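Local coordinates for toxin protein (Yersinia entomophaga, PDB 6AQK) that forms the C-terminal toxin domain of an RHS protein and probably acts as an ADP-ribosyltransferase, at residues S43-I48 with K86-W91; S56-I61 with D75-V80; N122-K127 with H218-K223. All blocks are in the same frame, centred on the assembly; numbering follows the deposited sequence.

Contact 1 of 3, residues S43-I48 with K86-W91; sequences SHYDSI and KIDAEW
Tyr-45 and Asp-88 reach for each other from opposite directions, one from a loop and one from a helix, and meet through a single short hydrogen bond. Tyr-45 OH donates to Asp-88 OD2 at 2.5 Å, and OD2 accepts on its anti lone pair, the one turned away from the other carboxylate oxygen. The phenol ring and the carboxylate are nearly coplanar, their planes 26° apart. Asp-88 OD2 sits at the ring edge, close to the ring plane, with Tyr-45 CE2 3.3 Å from it.

On the tyrosine side, CG is tucked between the backbone N and the carbonyl carbon (chi1 59°), and the ring lies under the imidazole of the preceding residue: His-44 CE1 stands 3.5 Å above the centre of the Tyr-45 ring. The imidazole is tied back in turn, because Asp-46 N donates to His-44 ND1 at 3.0 Å from somewhat outside the ring plane. His-44 to Ser-47 is a type I beta turn, and His-44 O accepts from both the backbone N and the OG of Ser-47.

The Tyr-45 side chain packs on Leu-37 of helix 27-39 and Leu-84 of helix 74-90, and the backbone O of Tyr-45 accepts from Gln-81 NE2. Leu-189 also touches the tyrosine, while Tyr-190 meets the His-44 ring, bringing in the loop between strands 184-187 and 192-200.

Contact 2 of 3, residues S56-I61 with D75-V80; sequences SKWAEI and DKFIEV
This is helix-helix packing almost at a right angle, in which Trp-58 of helix 51-63 drives its indole edge against the backbone of helix 74-90 at Lys-76 and Phe-77. Both helices belong to the all-helical N-terminal part of the domain, ahead of the first strand of the main sheet. The short segments cross at 89° with their axes 11.9 Å apart, and the large indole spans the gap between them.

With CG anti to the backbone N (chi1 -178°), the Trp-58 side chain extends straight from its helix and presents its six-membered ring first. CZ3 comes within 3.4 Å of Phe-77 CA, and CH2 lies 3.7 Å from Lys-76 C, both backbone atoms being near the indole plane. No hydrogen bond joins the two segments. The indole nitrogen turns instead to helix 27-39, where Trp-58 NE1 donates to Tyr-29 O, and Phe-33 of the same helix meets the indole edge-to-face. Lys-76 flanks the tryptophan with its CG, but its bent chain carries NZ away to a salt bridge with Glu-26 and a cation-pi contact with Tyr-29; its salt bridge to Glu-79, one turn along, is long.

Phe-77 lends its CB to the packing, 3.8 Å from Trp-58 CZ3. One turn further on, Val-80 points against the oncoming indole and sets its CG2 methyl 3.9 Å from Trp-58 CZ2.

Contact 3 of 3, residues N122-K127 with H218-K223; sequences NESEGK and HRYIIK
Ser-124 O receives the backbone N-H of Lys-127 at 3.0 Å, closing a type II beta turn just where helix 115-124 gives out, and Tyr-220 reaches this same corner from strand 220-226. Gly-126, with its positive phi, fills the third position of the turn, a place that suits glycine.

Tyr-220 has its CG beside the backbone N and anti to the carbonyl carbon (chi1 -62°), and the ring carries the hydroxyl across to the helix end. Ser-124 CB lies in the ring plane, at the edge, 3.9 Å from Tyr-220 CE1. Glu-125 runs past the hydroxyl at an angle, its CG 3.9 Å from Tyr-220 OH, and its carboxylate leads away. Ser-124 OG has turned back into its own helix, bonding to Phe-120 O; Phe-120 and Ile-121 also touch the tyrosine side chain. Behind the ring, the Tyr-220 backbone is hydrogen-bonded to Thr-160 and Met-162, at and beside strand 161-167.

Glu-125 N does approach Tyr-220 OH, at 3.3 Å, but the angle is too poor for a hydrogen bond. Segments 122-127 and 218-223 thus meet by van der Waals packing around a phenol, while a polar tie to the sheet lies nearby, from Lys-127 O to Tyr-200 OH of strand 192-200.

Contacts 1 and 2 share helix 74-90 and lie about 15 Å apart, centre to centre, within the N-terminal helical part. They touch directly: Ile-48 CD1 packs on Phe-77 CZ at 3.7 Å, so the loop of contact 1 reaches a residue that also meets the tryptophan of contact 2. Contact 3 lies on the other side of the chain's centre, its centre about 34 Å from either of theirs, where a helix end meets the main sheet. Several platinum ions are bound, one of them at Met-51 and His-74. The Phe-77 side chain of contact 2 is about 5 Å from a bound platinum. The Tyr-45 side chain of contact 1 is about 14 Å from a bound platinum, and the Ser-124 side chain of contact 3 is about 12 Å from one.

Contact 1 of 3, residues S43-I48 with K86-W91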
loop_
_atom_site.group_PDB
_atom_site.type_symbol
_atom_site.label_atom_id
_atom_site.label_comp_id
_atom_site.label_asym_id
_atom_site.label_seq_id
_atom_site.Cartn_x
_atom_site.Cartn_y
_atom_site.Cartn_z
ATOM N N SER A 43 -10.484 -4.138 -13.887
ATOM C CA SER A 43 -10.390 -2.641 -13.764
ATOM C C SER A 43 -11.010 -2.089 -12.509
ATOM O O SER A 43 -10.570 -1.074 -11.976
ATOM C CB SER A 43 -10.960 -1.905 -14.984
ATOM O OG SER A 43 -12.245 -2.354 -15.315
ATOM N N HIS A 44 -12.040 -2.766 -12.016
ATOM C CA HIS A 44 -12.749 -2.284 -10.872
ATOM C C HIS A 44 -13.376 -3.457 -10.167
ATOM O O HIS A 44 -13.948 -4.310 -10.805
ATOM C CB HIS A 44 -13.800 -1.247 -11.259
ATOM C CG HIS A 44 -14.313 -0.477 -10.077
ATOM N ND1 HIS A 44 -15.316 -0.952 -9.266
ATOM C CD2 HIS A 44 -13.911 0.692 -9.535
ATOM C CE1 HIS A 44 -15.552 -0.079 -8.308
ATOM N NE2 HIS A 44 -14.703 0.924 -8.438
ATOM N N TYR A 45 -13.310 -3.448 -8.851
ATOM C CA TYR A 45 -13.832 -4.552 -8.005
ATOM C C TYR A 45 -15.329 -4.797 -8.188
ATOM O O TYR A 45 -15.801 -5.911 -7.886
ATOM C CB TYR A 45 -13.569 -4.319 -6.490
ATOM C CG TYR A 45 -14.159 -3.075 -5.878
ATOM C CD1 TYR A 45 -15.489 -3.009 -5.464
ATOM C CD2 TYR A 45 -13.384 -1.939 -5.712
ATOM C CE1 TYR A 45 -16.033 -1.831 -4.925
ATOM C CE2 TYR A 45 -13.885 -0.789 -5.137
ATOM C CZ TYR A 45 -15.231 -0.735 -4.775
ATOM O OH TYR A 45 -15.657 0.415 -4.231
ATOM N N ASP A 46 -16.057 -3.764 -8.580
ATOM C CA ASP A 46 -17.484 -3.961 -8.954
ATOM C C ASP A 46 -17.737 -4.576 -10.332
ATOM O O ASP A 46 -18.820 -4.968 -10.595
ATOM C CB ASP A 46 -18.277 -2.673 -8.777
ATOM C CG ASP A 46 -18.669 -2.447 -7.330
ATOM O OD1 ASP A 46 -18.805 -3.440 -6.582
ATOM O OD2 ASP A 46 -18.807 -1.293 -6.907
ATOM N N SER A 47 -16.729 -4.728 -11.178
ATOM C CA SER A 47 -16.950 -5.200 -12.533
ATOM C C SER A 47 -16.189 -6.494 -12.747
ATOM O O SER A 47 -15.330 -6.554 -13.599
ATOM C CB SER A 47 -16.492 -4.094 -13.518
ATOM O OG SER A 47 -15.064 -4.066 -13.662
ATOM N N ILE A 48 -16.490 -7.546 -11.994
ATOM C CA ILE A 48 -15.798 -8.822 -12.141
ATOM C C ILE A 48 -16.708 -9.754 -12.932
ATOM O O ILE A 48 -17.676 -10.243 -12.399
ATOM C CB ILE A 48 -15.413 -9.446 -10.773
ATOM C CG1 ILE A 48 -14.473 -8.470 -10.045
ATOM C CG2 ILE A 48 -14.803 -10.845 -10.968
ATOM C CD1 ILE A 48 -14.236 -8.766 -8.589
ATOM N N LYS A 86 -18.676 -0.457 0.443
ATOM C CA LYS A 86 -18.963 0.362 1.606
ATOM C C LYS A 86 -17.862 1.252 2.017
ATOM O O LYS A 86 -18.135 2.393 2.384
ATOM C CB LYS A 86 -19.430 -0.453 2.820
ATOM C CG LYS A 86 -20.703 -1.222 2.525
ATOM C CD LYS A 86 -21.656 -1.228 3.734
ATOM C CE LYS A 86 -21.071 -1.951 4.918
ATOM N NZ LYS A 86 -20.761 -3.372 4.550
ATOM N N ILE A 87 -16.604 0.755 1.948
ATOM C CA ILE A 87 -15.470 1.585 2.336
ATOM C C ILE A 87 -15.421 2.857 1.455
ATOM O O ILE A 87 -15.205 3.939 1.940
ATOM C CB ILE A 87 -14.153 0.748 2.281
ATOM C CG1 ILE A 87 -14.143 -0.252 3.423
ATOM C CG2 ILE A 87 -12.943 1.612 2.355
ATOM C CD1 ILE A 87 -13.067 -1.311 3.330
ATOM N N ASP A 88 -15.667 2.683 0.178
ATOM C CA ASP A 88 -15.618 3.826 -0.758
ATOM C C ASP A 88 -16.810 4.764 -0.565
ATOM O O ASP A 88 -16.657 5.962 -0.684
ATOM C CB ASP A 88 -15.498 3.291 -2.206
ATOM C CG ASP A 88 -14.072 2.909 -2.576
ATOM O OD1 ASP A 88 -13.183 3.565 -2.029
ATOM O OD2 ASP A 88 -13.840 2.000 -3.403
ATOM N N ALA A 89 -17.987 4.199 -0.259
ATOM C CA ALA A 89 -19.199 4.961 0.062
ATOM C C ALA A 89 -19.034 5.836 1.287
ATOM O O ALA A 89 -19.402 7.037 1.270
ATOM C CB ALA A 89 -20.322 4.021 0.214
ATOM N N GLU A 90 -18.326 5.274 2.280
ATOM C CA GLU A 90 -18.071 5.946 3.533
ATOM C C GLU A 90 -16.966 6.921 3.480
ATOM O O GLU A 90 -16.751 7.677 4.464
ATOM C CB GLU A 90 -17.780 4.911 4.623
ATOM C CG GLU A 90 -18.971 3.985 4.898
ATOM C CD GLU A 90 -18.727 2.932 5.912
ATOM O OE1 GLU A 90 -17.591 2.821 6.413
ATOM O OE2 GLU A 90 -19.696 2.208 6.267
ATOM N N TRP A 91 -16.166 6.876 2.423
ATOM C CA TRP A 91 -14.803 7.472 2.515
ATOM C C TRP A 91 -14.821 8.970 2.887
ATOM O O TRP A 91 -14.009 9.467 3.764
ATOM C CB TRP A 91 -13.955 7.260 1.215
ATOM C CG TRP A 91 -12.471 7.422 1.489
ATOM C CD1 TRP A 91 -11.742 8.550 1.379
ATOM C CD2 TRP A 91 -11.561 6.404 1.959
ATOM N NE1 TRP A 91 -10.454 8.324 1.785
ATOM C CE2 TRP A 91 -10.317 6.994 2.097
ATOM C CE3 TRP A 91 -11.695 5.031 2.257
ATOM C CZ2 TRP A 91 -9.217 6.310 2.604
ATOM C CZ3 TRP A 91 -10.575 4.334 2.719
ATOM C CH2 TRP A 91 -9.343 4.991 2.872
#

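Contact 2 of 3, residues S56-I61 with D75-V80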
loop_
_atom_site.group_PDB
_atom_site.type_symbol
_atom_site.label_atom_id
_atom_site.label_comp_id
_atom_site.label_asym_id
_atom_site.label_seq_id
_atom_site.Cartn_x
_atom_site.Cartn_y
_atom_site.Cartn_z
ATOM N N SER A 56 -11.225 -18.716 -8.029
ATOM C CA SER A 56 -10.167 -19.697 -8.094
ATOM C C SER A 56 -8.732 -19.125 -7.834
ATOM O O SER A 56 -7.937 -19.618 -6.997
ATOM C CB SER A 56 -10.257 -20.419 -9.436
ATOM O OG SER A 56 -9.184 -21.329 -9.497
ATOM N N LYS A 57 -8.454 -18.013 -8.497
ATOM C CA LYS A 57 -7.214 -17.297 -8.298
ATOM C C LYS A 57 -7.110 -16.746 -6.881
ATOM O O LYS A 57 -6.081 -16.861 -6.229
ATOM C CB LYS A 57 -7.165 -16.108 -9.291
ATOM C CG LYS A 57 -5.838 -15.341 -9.307
ATOM C CD LYS A 57 -4.651 -16.291 -9.496
ATOM C CE LYS A 57 -3.706 -15.782 -10.556
ATOM N NZ LYS A 57 -2.769 -16.877 -10.909
ATOM N N TRP A 58 -8.197 -16.122 -6.423
ATOM C CA TRP A 58 -8.237 -15.563 -5.074
ATOM C C TRP A 58 -7.904 -16.654 -4.038
ATOM O O TRP A 58 -7.057 -16.449 -3.137
ATOM C CB TRP A 58 -9.620 -14.941 -4.845
ATOM C CG TRP A 58 -9.809 -14.294 -3.520
ATOM C CD1 TRP A 58 -8.844 -13.762 -2.679
ATOM C CD2 TRP A 58 -11.053 -14.099 -2.890
ATOM N NE1 TRP A 58 -9.461 -13.239 -1.546
ATOM C CE2 TRP A 58 -10.819 -13.437 -1.671
ATOM C CE3 TRP A 58 -12.368 -14.425 -3.248
ATOM C CZ2 TRP A 58 -11.871 -13.152 -0.766
ATOM C CZ3 TRP A 58 -13.368 -14.147 -2.391
ATOM C CH2 TRP A 58 -13.126 -13.502 -1.148
ATOM N N ALA A 59 -8.510 -17.833 -4.200
ATOM C CA ALA A 59 -8.276 -18.943 -3.231
ATOM C C ALA A 59 -6.802 -19.350 -3.216
ATOM O O ALA A 59 -6.182 -19.559 -2.155
ATOM C CB ALA A 59 -9.199 -20.133 -3.545
ATOM N N GLU A 60 -6.225 -19.413 -4.399
ATOM C CA GLU A 60 -4.819 -19.776 -4.550
ATOM C C GLU A 60 -3.948 -18.812 -3.795
ATOM O O GLU A 60 -3.114 -19.245 -2.987
ATOM C CB GLU A 60 -4.495 -19.799 -6.032
ATOM C CG GLU A 60 -3.066 -20.055 -6.490
ATOM C CD GLU A 60 -2.989 -19.900 -8.020
ATOM O OE1 GLU A 60 -3.923 -20.353 -8.732
ATOM O OE2 GLU A 60 -2.056 -19.252 -8.504
ATOM N N ILE A 61 -4.189 -17.505 -3.985
ATOM C CA ILE A 61 -3.365 -16.499 -3.292
ATOM C C ILE A 61 -3.579 -16.550 -1.753
ATOM O O ILE A 61 -2.633 -16.503 -0.933
ATOM C CB ILE A 61 -3.687 -15.128 -3.816
ATOM C CG1 ILE A 61 -3.362 -15.038 -5.300
ATOM C CG2 ILE A 61 -2.963 -14.008 -3.045
ATOM C CD1 ILE A 61 -4.249 -14.013 -5.963
ATOM N N ASP A 75 -19.816 -16.916 -1.163
ATOM C CA ASP A 75 -20.276 -16.065 -0.017
ATOM C C ASP A 75 -19.195 -15.082 0.459
ATOM O O ASP A 75 -19.481 -13.919 0.787
ATOM C CB ASP A 75 -20.689 -16.881 1.226
ATOM C CG ASP A 75 -21.917 -17.759 0.980
ATOM O OD1 ASP A 75 -22.716 -17.444 0.075
ATOM O OD2 ASP A 75 -22.069 -18.775 1.691
ATOM N N LYS A 76 -17.968 -15.560 0.548
ATOM C CA LYS A 76 -16.937 -14.706 1.027
ATOM C C LYS A 76 -16.658 -13.666 -0.073
ATOM O O LYS A 76 -16.403 -12.472 0.220
ATOM C CB LYS A 76 -15.739 -15.532 1.445
ATOM C CG LYS A 76 -14.758 -14.839 2.335
ATOM C CD LYS A 76 -15.351 -14.622 3.692
ATOM C CE LYS A 76 -14.330 -14.002 4.616
ATOM N NZ LYS A 76 -14.868 -13.878 5.994
ATOM N N PHE A 77 -16.817 -14.091 -1.340
ATOM C CA PHE A 77 -16.641 -13.189 -2.481
ATOM C C PHE A 77 -17.599 -12.029 -2.349
ATOM O O PHE A 77 -17.221 -10.865 -2.494
ATOM C CB PHE A 77 -16.856 -13.909 -3.841
ATOM C CG PHE A 77 -16.789 -12.972 -5.027
ATOM C CD1 PHE A 77 -15.577 -12.623 -5.577
ATOM C CD2 PHE A 77 -17.937 -12.401 -5.543
ATOM C CE1 PHE A 77 -15.503 -11.698 -6.628
ATOM C CE2 PHE A 77 -17.882 -11.491 -6.585
ATOM C CZ PHE A 77 -16.658 -11.136 -7.133
ATOM N N ILE A 78 -18.868 -12.347 -2.100
ATOM C CA ILE A 78 -19.894 -11.299 -1.988
ATOM C C ILE A 78 -19.649 -10.388 -0.802
ATOM O O ILE A 78 -19.803 -9.173 -0.928
ATOM C CB ILE A 78 -21.329 -11.892 -1.982
ATOM C CG1 ILE A 78 -21.618 -12.571 -3.334
ATOM C CG2 ILE A 78 -22.357 -10.787 -1.725
ATOM C CD1 ILE A 78 -21.625 -11.637 -4.542
ATOM N N GLU A 79 -19.229 -10.968 0.323
ATOM C CA GLU A 79 -18.960 -10.169 1.506
ATOM C C GLU A 79 -17.823 -9.123 1.271
ATOM O O GLU A 79 -17.971 -7.916 1.618
ATOM C CB GLU A 79 -18.680 -11.087 2.671
ATOM C CG GLU A 79 -18.398 -10.440 4.032
ATOM C CD GLU A 79 -17.720 -11.423 4.992
ATOM O OE1 GLU A 79 -17.832 -12.651 4.833
ATOM O OE2 GLU A 79 -17.047 -10.979 5.929
ATOM N N VAL A 80 -16.716 -9.601 0.710
ATOM C CA VAL A 80 -15.535 -8.783 0.482
ATOM C C VAL A 80 -15.858 -7.675 -0.534
ATOM O O VAL A 80 -15.564 -6.523 -0.303
ATOM C CB VAL A 80 -14.313 -9.622 0.128
ATOM C CG1 VAL A 80 -13.161 -8.679 -0.343
ATOM C CG2 VAL A 80 -13.921 -10.532 1.309
#

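Contact 3 of 3, residues N122-K127 with H218-K223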
loop_
_atom_site.group_PDB
_atom_site.type_symbol
_atom_site.label_atom_id
_atom_site.label_comp_id
_atom_site.label_asym_id
_atom_site.label_seq_id
_atom_site.Cartn_x
_atom_site.Cartn_y
_atom_site.Cartn_z
ATOM N N ASN A 122 16.942 -3.869 -9.877
ATOM C CA ASN A 122 17.888 -4.618 -10.735
ATOM C C ASN A 122 19.083 -3.795 -11.187
ATOM O O ASN A 122 20.178 -4.302 -11.124
ATOM C CB ASN A 122 17.203 -5.273 -11.944
ATOM C CG ASN A 122 16.319 -6.476 -11.527
ATOM O OD1 ASN A 122 16.551 -7.133 -10.495
ATOM N ND2 ASN A 122 15.284 -6.732 -12.305
ATOM N N GLU A 123 18.887 -2.556 -11.618
ATOM C CA GLU A 123 20.020 -1.736 -12.063
ATOM C C GLU A 123 20.911 -1.241 -10.913
ATOM O O GLU A 123 22.084 -0.922 -11.143
ATOM C CB GLU A 123 19.551 -0.523 -12.838
ATOM C CG GLU A 123 18.721 -0.819 -14.093
ATOM C CD GLU A 123 17.971 0.408 -14.617
ATOM O OE1 GLU A 123 18.193 1.516 -14.072
ATOM O OE2 GLU A 123 17.159 0.272 -15.582
ATOM N N SER A 124 20.361 -1.144 -9.697
ATOM C CA SER A 124 20.991 -0.433 -8.588
ATOM C C SER A 124 21.692 -1.307 -7.588
ATOM O O SER A 124 22.694 -0.901 -6.928
ATOM C CB SER A 124 19.888 0.343 -7.790
ATOM O OG SER A 124 19.390 1.460 -8.521
ATOM N N GLU A 125 21.038 -2.423 -7.304
ATOM C CA GLU A 125 21.524 -3.462 -6.382
ATOM C C GLU A 125 23.036 -3.591 -6.292
ATOM O O GLU A 125 23.658 -3.780 -7.310
ATOM C CB GLU A 125 21.072 -4.801 -6.965
ATOM C CG GLU A 125 20.141 -5.520 -6.090
ATOM C CD GLU A 125 19.506 -6.670 -6.805
ATOM O OE1 GLU A 125 19.879 -6.992 -7.967
ATOM O OE2 GLU A 125 18.603 -7.228 -6.172
ATOM N N GLY A 126 23.599 -3.507 -5.092
ATOM C CA GLY A 126 25.024 -3.730 -4.875
ATOM C C GLY A 126 25.963 -2.618 -5.311
ATOM O O GLY A 126 27.167 -2.769 -5.208
ATOM N N LYS A 127 25.453 -1.511 -5.823
ATOM C CA LYS A 127 26.321 -0.375 -6.113
ATOM C C LYS A 127 26.847 0.196 -4.816
ATOM O O LYS A 127 26.174 0.112 -3.801
ATOM C CB LYS A 127 25.588 0.702 -6.894
ATOM C CG LYS A 127 25.399 0.361 -8.342
ATOM C CD LYS A 127 25.057 1.613 -9.130
ATOM C CE LYS A 127 24.765 1.259 -10.577
ATOM N NZ LYS A 127 24.110 2.371 -11.325
ATOM N N HIS A 218 16.759 0.815 5.034
ATOM C CA HIS A 218 16.152 0.972 3.709
ATOM C C HIS A 218 17.257 0.957 2.628
ATOM O O HIS A 218 18.175 1.752 2.644
ATOM C CB HIS A 218 15.380 2.317 3.622
ATOM C CG HIS A 218 14.499 2.586 4.795
ATOM N ND1 HIS A 218 13.653 1.628 5.311
ATOM C CD2 HIS A 218 14.329 3.693 5.564
ATOM C CE1 HIS A 218 13.010 2.125 6.350
ATOM N NE2 HIS A 218 13.413 3.375 6.538
ATOM N N ARG A 219 17.127 0.105 1.646
ATOM C CA ARG A 219 17.957 0.187 0.435
ATOM C C ARG A 219 17.320 1.044 -0.651
ATOM O O ARG A 219 18.013 1.490 -1.564
ATOM C CB ARG A 219 18.317 -1.248 -0.089
ATOM C CG ARG A 219 18.903 -2.180 0.993
ATOM C CD ARG A 219 20.403 -1.915 1.240
ATOM N NE ARG A 219 20.790 -0.620 1.810
ATOM C CZ ARG A 219 20.750 -0.307 3.118
ATOM N NH1 ARG A 219 21.096 0.905 3.513
ATOM N NH2 ARG A 219 20.321 -1.165 4.051
ATOM N N TYR A 220 15.999 1.218 -0.626
ATOM C CA TYR A 220 15.283 1.944 -1.671
ATOM C C TYR A 220 14.244 2.897 -1.049
ATOM O O TYR A 220 13.536 2.530 -0.112
ATOM C CB TYR A 220 14.526 1.001 -2.629
ATOM C CG TYR A 220 15.504 0.133 -3.313
ATOM C CD1 TYR A 220 16.221 0.627 -4.381
ATOM C CD2 TYR A 220 15.827 -1.117 -2.807
ATOM C CE1 TYR A 220 17.206 -0.125 -4.987
ATOM C CE2 TYR A 220 16.840 -1.904 -3.386
ATOM C CZ TYR A 220 17.527 -1.371 -4.483
ATOM O OH TYR A 220 18.550 -2.053 -5.134
ATOM N N ILE A 221 14.231 4.118 -1.568
ATOM C CA ILE A 221 13.255 5.134 -1.236
ATOM C C ILE A 221 12.424 5.495 -2.447
ATOM O O ILE A 221 12.949 5.832 -3.529
ATOM C CB ILE A 221 13.897 6.422 -0.680
ATOM C CG1 ILE A 221 14.936 6.088 0.435
ATOM C CG2 ILE A 221 12.789 7.380 -0.193
ATOM C CD1 ILE A 221 14.401 5.443 1.731
ATOM N N ILE A 222 11.125 5.393 -2.276
ATOM C CA ILE A 222 10.190 5.874 -3.293
ATOM C C ILE A 222 9.600 7.178 -2.785
ATOM O O ILE A 222 8.909 7.193 -1.824
ATOM C CB ILE A 222 9.086 4.869 -3.595
ATOM C CG1 ILE A 222 9.674 3.482 -3.915
ATOM C CG2 ILE A 222 8.228 5.420 -4.700
ATOM C CD1 ILE A 222 8.592 2.412 -3.965
ATOM N N LYS A 223 9.851 8.289 -3.480
ATOM C CA LYS A 223 9.186 9.550 -3.223
ATOM C C LYS A 223 7.991 9.687 -4.170
ATOM O O LYS A 223 8.123 9.530 -5.374
ATOM C CB LYS A 223 10.137 10.722 -3.491
ATOM C CG LYS A 223 11.344 10.652 -2.564
ATOM C CD LYS A 223 12.186 11.922 -2.526
ATOM C CE LYS A 223 11.496 13.083 -1.824
ATOM N NZ LYS A 223 12.324 14.313 -2.099
#